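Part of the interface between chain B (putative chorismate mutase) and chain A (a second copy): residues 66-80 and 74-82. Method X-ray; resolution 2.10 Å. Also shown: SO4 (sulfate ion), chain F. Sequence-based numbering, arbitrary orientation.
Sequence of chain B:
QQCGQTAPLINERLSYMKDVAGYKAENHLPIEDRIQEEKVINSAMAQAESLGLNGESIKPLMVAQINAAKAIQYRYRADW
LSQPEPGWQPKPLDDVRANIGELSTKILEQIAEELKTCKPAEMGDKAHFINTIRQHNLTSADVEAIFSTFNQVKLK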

# COMPACT_ATOMS: atom_id res chain seq x y z
N ILE B 66 -8.65 6.85 -10.40
CA ILE B 66 -8.11 7.26 -9.13
C ILE B 66 -7.76 6.05 -8.24
O ILE B 66 -6.69 6.01 -7.68
CB ILE B 66 -9.09 8.21 -8.41
CG1 ILE B 66 -9.18 9.53 -9.17
CG2 ILE B 66 -8.68 8.40 -6.94
CD1 ILE B 66 -10.35 10.44 -8.65
N ASN B 67 -8.65 5.06 -8.12
CA ASN B 67 -8.34 3.89 -7.34
C ASN B 67 -7.13 3.13 -7.91
O ASN B 67 -6.29 2.66 -7.15
CB ASN B 67 -9.55 2.95 -7.23
CG ASN B 67 -10.62 3.47 -6.27
OD1 ASN B 67 -10.45 4.48 -5.61
ND2 ASN B 67 -11.74 2.78 -6.25
N ALA B 68 -7.04 2.98 -9.22
CA ALA B 68 -5.92 2.32 -9.83
C ALA B 68 -4.64 3.11 -9.50
O ALA B 68 -3.59 2.56 -9.19
CB ALA B 68 -6.10 2.27 -11.38
N ALA B 69 -4.72 4.43 -9.62
CA ALA B 69 -3.58 5.26 -9.37
C ALA B 69 -3.10 5.13 -7.89
O ALA B 69 -1.92 4.99 -7.64
CB ALA B 69 -3.97 6.68 -9.73
N LYS B 70 -4.04 5.17 -6.92
CA LYS B 70 -3.72 4.94 -5.47
C LYS B 70 -3.15 3.54 -5.16
O LYS B 70 -2.17 3.41 -4.39
CB LYS B 70 -5.00 5.19 -4.59
CG LYS B 70 -5.38 6.68 -4.54
CD LYS B 70 -6.33 6.97 -3.37
CE LYS B 70 -7.62 6.16 -3.60
NZ LYS B 70 -8.63 6.58 -2.59
N ALA B 71 -3.73 2.51 -5.76
CA ALA B 71 -3.21 1.16 -5.63
C ALA B 71 -1.73 1.06 -6.12
O ALA B 71 -0.90 0.50 -5.41
CB ALA B 71 -4.13 0.11 -6.38
N ILE B 72 -1.41 1.67 -7.27
CA ILE B 72 0.00 1.76 -7.71
C ILE B 72 0.85 2.43 -6.61
O ILE B 72 1.90 1.86 -6.17
CB ILE B 72 0.16 2.55 -9.03
CG1 ILE B 72 -0.32 1.71 -10.21
CG2 ILE B 72 1.64 2.88 -9.35
CD1 ILE B 72 -0.52 2.55 -11.53
N GLN B 73 0.39 3.61 -6.14
CA GLN B 73 1.13 4.36 -5.14
C GLN B 73 1.33 3.60 -3.83
O GLN B 73 2.40 3.69 -3.28
CB GLN B 73 0.45 5.69 -4.78
CG GLN B 73 0.45 6.72 -5.90
CD GLN B 73 -0.46 7.82 -5.61
OE1 GLN B 73 -0.07 8.60 -4.66
NE2 GLN B 73 -1.56 7.97 -6.21
N TYR B 74 0.27 2.98 -3.30
CA TYR B 74 0.35 2.16 -2.05
C TYR B 74 1.37 1.05 -2.14
O TYR B 74 2.07 0.76 -1.16
CB TYR B 74 -1.02 1.53 -1.70
CG TYR B 74 -2.05 2.48 -1.08
CD1 TYR B 74 -1.73 3.26 0.04
CD2 TYR B 74 -3.39 2.50 -1.55
CE1 TYR B 74 -2.66 4.08 0.67
CE2 TYR B 74 -4.35 3.35 -0.94
CZ TYR B 74 -3.97 4.13 0.17
OH TYR B 74 -4.88 4.94 0.82
N ARG B 75 1.46 0.38 -3.30
CA ARG B 75 2.43 -0.71 -3.48
C ARG B 75 3.86 -0.23 -3.63
O ARG B 75 4.79 -0.92 -3.18
CB ARG B 75 2.04 -1.59 -4.70
CG ARG B 75 0.72 -2.34 -4.50
CD ARG B 75 0.16 -3.03 -5.78
NE ARG B 75 -1.05 -3.72 -5.41
CZ ARG B 75 -2.22 -3.63 -6.05
NH1 ARG B 75 -2.31 -2.97 -7.20
NH2 ARG B 75 -3.25 -4.33 -5.59
N TYR B 76 4.08 0.94 -4.26
CA TYR B 76 5.42 1.55 -4.18
C TYR B 76 5.77 1.88 -2.74
O TYR B 76 6.87 1.58 -2.34
CB TYR B 76 5.60 2.81 -5.04
CG TYR B 76 5.86 2.47 -6.46
CD1 TYR B 76 7.03 1.81 -6.83
CD2 TYR B 76 4.94 2.80 -7.46
CE1 TYR B 76 7.27 1.49 -8.14
CE2 TYR B 76 5.17 2.49 -8.79
CZ TYR B 76 6.34 1.86 -9.13
OH TYR B 76 6.59 1.50 -10.44
N ARG B 77 4.85 2.46 -1.97
CA ARG B 77 5.21 2.81 -0.58
C ARG B 77 5.59 1.55 0.19
O ARG B 77 6.51 1.54 1.01
CB ARG B 77 4.07 3.52 0.21
CG ARG B 77 3.64 4.86 -0.32
CD ARG B 77 4.63 6.01 -0.06
NE ARG B 77 4.85 6.42 1.34
CZ ARG B 77 4.22 7.38 2.05
NH1 ARG B 77 3.14 8.05 1.60
NH2 ARG B 77 4.65 7.66 3.28
N ALA B 78 4.84 0.47 -0.04
CA ALA B 78 5.19 -0.81 0.62
C ALA B 78 6.55 -1.30 0.22
O ALA B 78 7.34 -1.64 1.09
CB ALA B 78 4.09 -1.92 0.35
N ASP B 79 6.84 -1.35 -1.09
CA ASP B 79 8.08 -1.93 -1.58
C ASP B 79 9.31 -1.15 -1.13
O ASP B 79 10.34 -1.76 -0.81
CB ASP B 79 8.09 -2.06 -3.11
CG ASP B 79 7.25 -3.27 -3.63
OD1 ASP B 79 6.61 -4.00 -2.82
OD2 ASP B 79 7.21 -3.47 -4.85
N TRP B 80 9.19 0.19 -1.11
CA TRP B 80 10.29 1.09 -0.72
C TRP B 80 10.71 1.00 0.71
O TRP B 80 11.81 1.37 1.03
CB TRP B 80 9.95 2.55 -1.04
CG TRP B 80 9.95 2.79 -2.52
CD1 TRP B 80 10.62 2.05 -3.48
CD2 TRP B 80 9.27 3.83 -3.22
NE1 TRP B 80 10.38 2.58 -4.73
CE2 TRP B 80 9.55 3.67 -4.60
CE3 TRP B 80 8.41 4.88 -2.82
CZ2 TRP B 80 9.03 4.53 -5.57
CZ3 TRP B 80 7.89 5.72 -3.78
CH2 TRP B 80 8.20 5.55 -5.14
S SO4 F . -6.09 -13.00 3.61
O1 SO4 F . -5.87 -11.57 3.60
O2 SO4 F . -6.86 -13.34 4.80
O3 SO4 F . -6.81 -13.39 2.41
O4 SO4 F . -4.81 -13.71 3.63
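Chain A (74-82) YRYRADWLS

The contact between these two copies of a putative chorismate mutase is a close, nearly antiparallel packing of helix against helix, in which the same few residues from each chain meet twice around a local two-fold relation: tyrosines and alanines fill the middle, and paired arginine–aspartate salt bridges fasten it. It illustrates a general principle of homodimers, that any favourable contact made off the symmetry axis is obtained in duplicate.

The chain A stretch belongs to a helix that is already under way at A:Tyr74, and it lies on a chain B helix that runs through the whole of 66-80. The two N-to-C directions differ by 163° (signed crossing angle -163°), and the axes approach to 8.1 Å. Such a short separation requires small side chains where the backbones come nearest, and alanine supplies them: the CA atoms of B:Ala71 and A:Ala78 are 4.1 Å apart, and their CB atoms are likewise separated by 4.1 Å. Because the helices run in opposing directions, the register pairs B:Asn67 with A:Leu81, whereas B:Tyr74 faces its own counterpart, with 5.3 Å between the CA atoms of B:Tyr74 and A:Tyr74.

This tyrosine pair marks the centre of the pattern. B:Tyr74 CD1 lies 3.7 Å from A:Tyr74 CD1, but the rings do not stack on each other. Each instead offers a face to the arginine three residues further along the partner helix. A:Arg77 CB sits 3.8 Å from the centroid of the B:Tyr74 ring, and B:Arg77 CB sits 3.7 Å from the centroid of the A:Tyr74 ring; both lie within 10° of the ring normal, as expected of CH-pi contacts. The phenol oxygens reach over the guanidinium faces, yet A:Arg77 NH2 and B:Tyr74 OH, 3.4 Å apart, are not hydrogen-bonded because the angle is poor. Alanine again completes the packing, with B:Tyr74 CB 3.8 Å from A:Ala78 CB and B:Ala78 CB 3.7 Å from A:Tyr74 CB.

The polar fastening is equally reciprocal. Both Arg75 side chains leave their helices sideways and extend until their ends reach the partner's Asp79. B:Arg75 NH2 donates to A:Asp79 OD1 at 2.6 Å, and A:Arg75 NH2 donates to B:Asp79 OD1, also at 2.6 Å. The carboxylate oxygen lies near the guanidinium plane in each case, leaving a face to rest on the methyl of the partner's Ala78. A water reinforces each bridge: one accepts from A:Arg75 NE at 2.9 Å while donating to B:Asp79 OD1 at 2.6 Å, and the other accepts from B:Arg75 NE at 2.8 Å while donating to A:Asp79 OD1 at 2.9 Å.

Toward the C-terminal end of the chain A stretch, A:Leu81 acts as a knob among B:Asn67, B:Lys70, B:Ala71 and B:Tyr74. Its CD1 is 3.5 Å from B:Asn67 O and 3.9 Å from B:Tyr74 CE2, near the edge of that ring. Altogether the two stretches bury 800 Å².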

# COMPACT_ATOMS: atom_id res chain seq x y z
N TYR A 74 -0.12 -1.37 3.67
CA TYR A 74 -0.17 -0.67 2.38
C TYR A 74 -0.73 -1.57 1.25
O TYR A 74 -1.56 -1.14 0.45
CB TYR A 74 1.25 -0.27 1.99
CG TYR A 74 1.71 1.07 2.55
CD1 TYR A 74 0.89 2.20 2.46
CD2 TYR A 74 2.96 1.18 3.21
CE1 TYR A 74 1.31 3.44 2.97
CE2 TYR A 74 3.39 2.39 3.73
CZ TYR A 74 2.57 3.49 3.62
OH TYR A 74 3.05 4.64 4.14
N ARG A 75 -0.24 -2.81 1.24
CA ARG A 75 -0.61 -3.82 0.30
C ARG A 75 -2.09 -4.17 0.41
O ARG A 75 -2.75 -4.26 -0.62
CB ARG A 75 0.31 -5.03 0.46
CG ARG A 75 1.63 -4.77 -0.22
CD ARG A 75 2.70 -5.89 -0.08
NE ARG A 75 3.99 -5.35 -0.52
CZ ARG A 75 5.14 -5.45 0.14
NH1 ARG A 75 5.18 -6.12 1.30
NH2 ARG A 75 6.25 -4.86 -0.35
N TYR A 76 -2.62 -4.27 1.64
CA TYR A 76 -4.04 -4.45 1.83
C TYR A 76 -4.81 -3.27 1.33
O TYR A 76 -5.87 -3.45 0.69
CB TYR A 76 -4.42 -4.76 3.30
CG TYR A 76 -4.30 -6.27 3.63
CD1 TYR A 76 -5.24 -7.19 3.12
CD2 TYR A 76 -3.23 -6.74 4.38
CE1 TYR A 76 -5.13 -8.59 3.41
CE2 TYR A 76 -3.12 -8.09 4.73
CZ TYR A 76 -4.06 -9.03 4.20
OH TYR A 76 -3.92 -10.37 4.52
N ARG A 77 -4.34 -2.04 1.62
CA ARG A 77 -5.11 -0.85 1.17
C ARG A 77 -5.24 -0.90 -0.38
O ARG A 77 -6.31 -0.67 -0.94
CB ARG A 77 -4.44 0.47 1.57
CG ARG A 77 -4.55 0.94 2.97
CD ARG A 77 -6.00 1.24 3.42
NE ARG A 77 -6.56 2.57 3.17
CZ ARG A 77 -6.25 3.67 3.84
NH1 ARG A 77 -5.32 3.64 4.77
NH2 ARG A 77 -6.83 4.82 3.55
N ALA A 78 -4.14 -1.22 -1.04
CA ALA A 78 -4.10 -1.28 -2.51
C ALA A 78 -5.13 -2.30 -3.05
O ALA A 78 -6.01 -1.97 -3.88
CB ALA A 78 -2.68 -1.62 -2.96
N ASP A 79 -5.10 -3.51 -2.49
CA ASP A 79 -5.95 -4.62 -2.94
C ASP A 79 -7.44 -4.37 -2.78
O ASP A 79 -8.23 -4.70 -3.69
CB ASP A 79 -5.60 -5.91 -2.18
CG ASP A 79 -4.32 -6.56 -2.69
OD1 ASP A 79 -3.71 -6.08 -3.66
OD2 ASP A 79 -3.90 -7.57 -2.10
N TRP A 80 -7.82 -3.76 -1.66
CA TRP A 80 -9.22 -3.57 -1.39
C TRP A 80 -9.84 -2.54 -2.30
O TRP A 80 -11.05 -2.57 -2.46
CB TRP A 80 -9.43 -3.15 0.05
CG TRP A 80 -9.15 -4.24 1.03
CD1 TRP A 80 -9.38 -5.60 0.87
CD2 TRP A 80 -8.65 -4.06 2.35
NE1 TRP A 80 -9.03 -6.26 2.05
CE2 TRP A 80 -8.58 -5.34 2.96
CE3 TRP A 80 -8.27 -2.92 3.09
CZ2 TRP A 80 -8.12 -5.52 4.26
CZ3 TRP A 80 -7.81 -3.12 4.40
CH2 TRP A 80 -7.75 -4.40 4.96
N LEU A 81 -9.05 -1.64 -2.89
CA LEU A 81 -9.56 -0.65 -3.85
C LEU A 81 -10.26 -1.29 -5.05
O LEU A 81 -11.31 -0.79 -5.54
CB LEU A 81 -8.47 0.33 -4.29
CG LEU A 81 -7.92 1.31 -3.22
CD1 LEU A 81 -6.68 1.96 -3.75
CD2 LEU A 81 -8.92 2.38 -2.76
N SER A 82 -9.70 -2.40 -5.53
CA SER A 82 -10.35 -3.08 -6.65
C SER A 82 -11.06 -4.34 -6.18
O SER A 82 -11.92 -4.85 -6.91
CB SER A 82 -9.35 -3.45 -7.76
OG SER A 82 -8.52 -4.52 -7.28
O HOH W 1 4.04 -3.81 -2.96
O HOH W 2 -1.16 -5.04 -2.92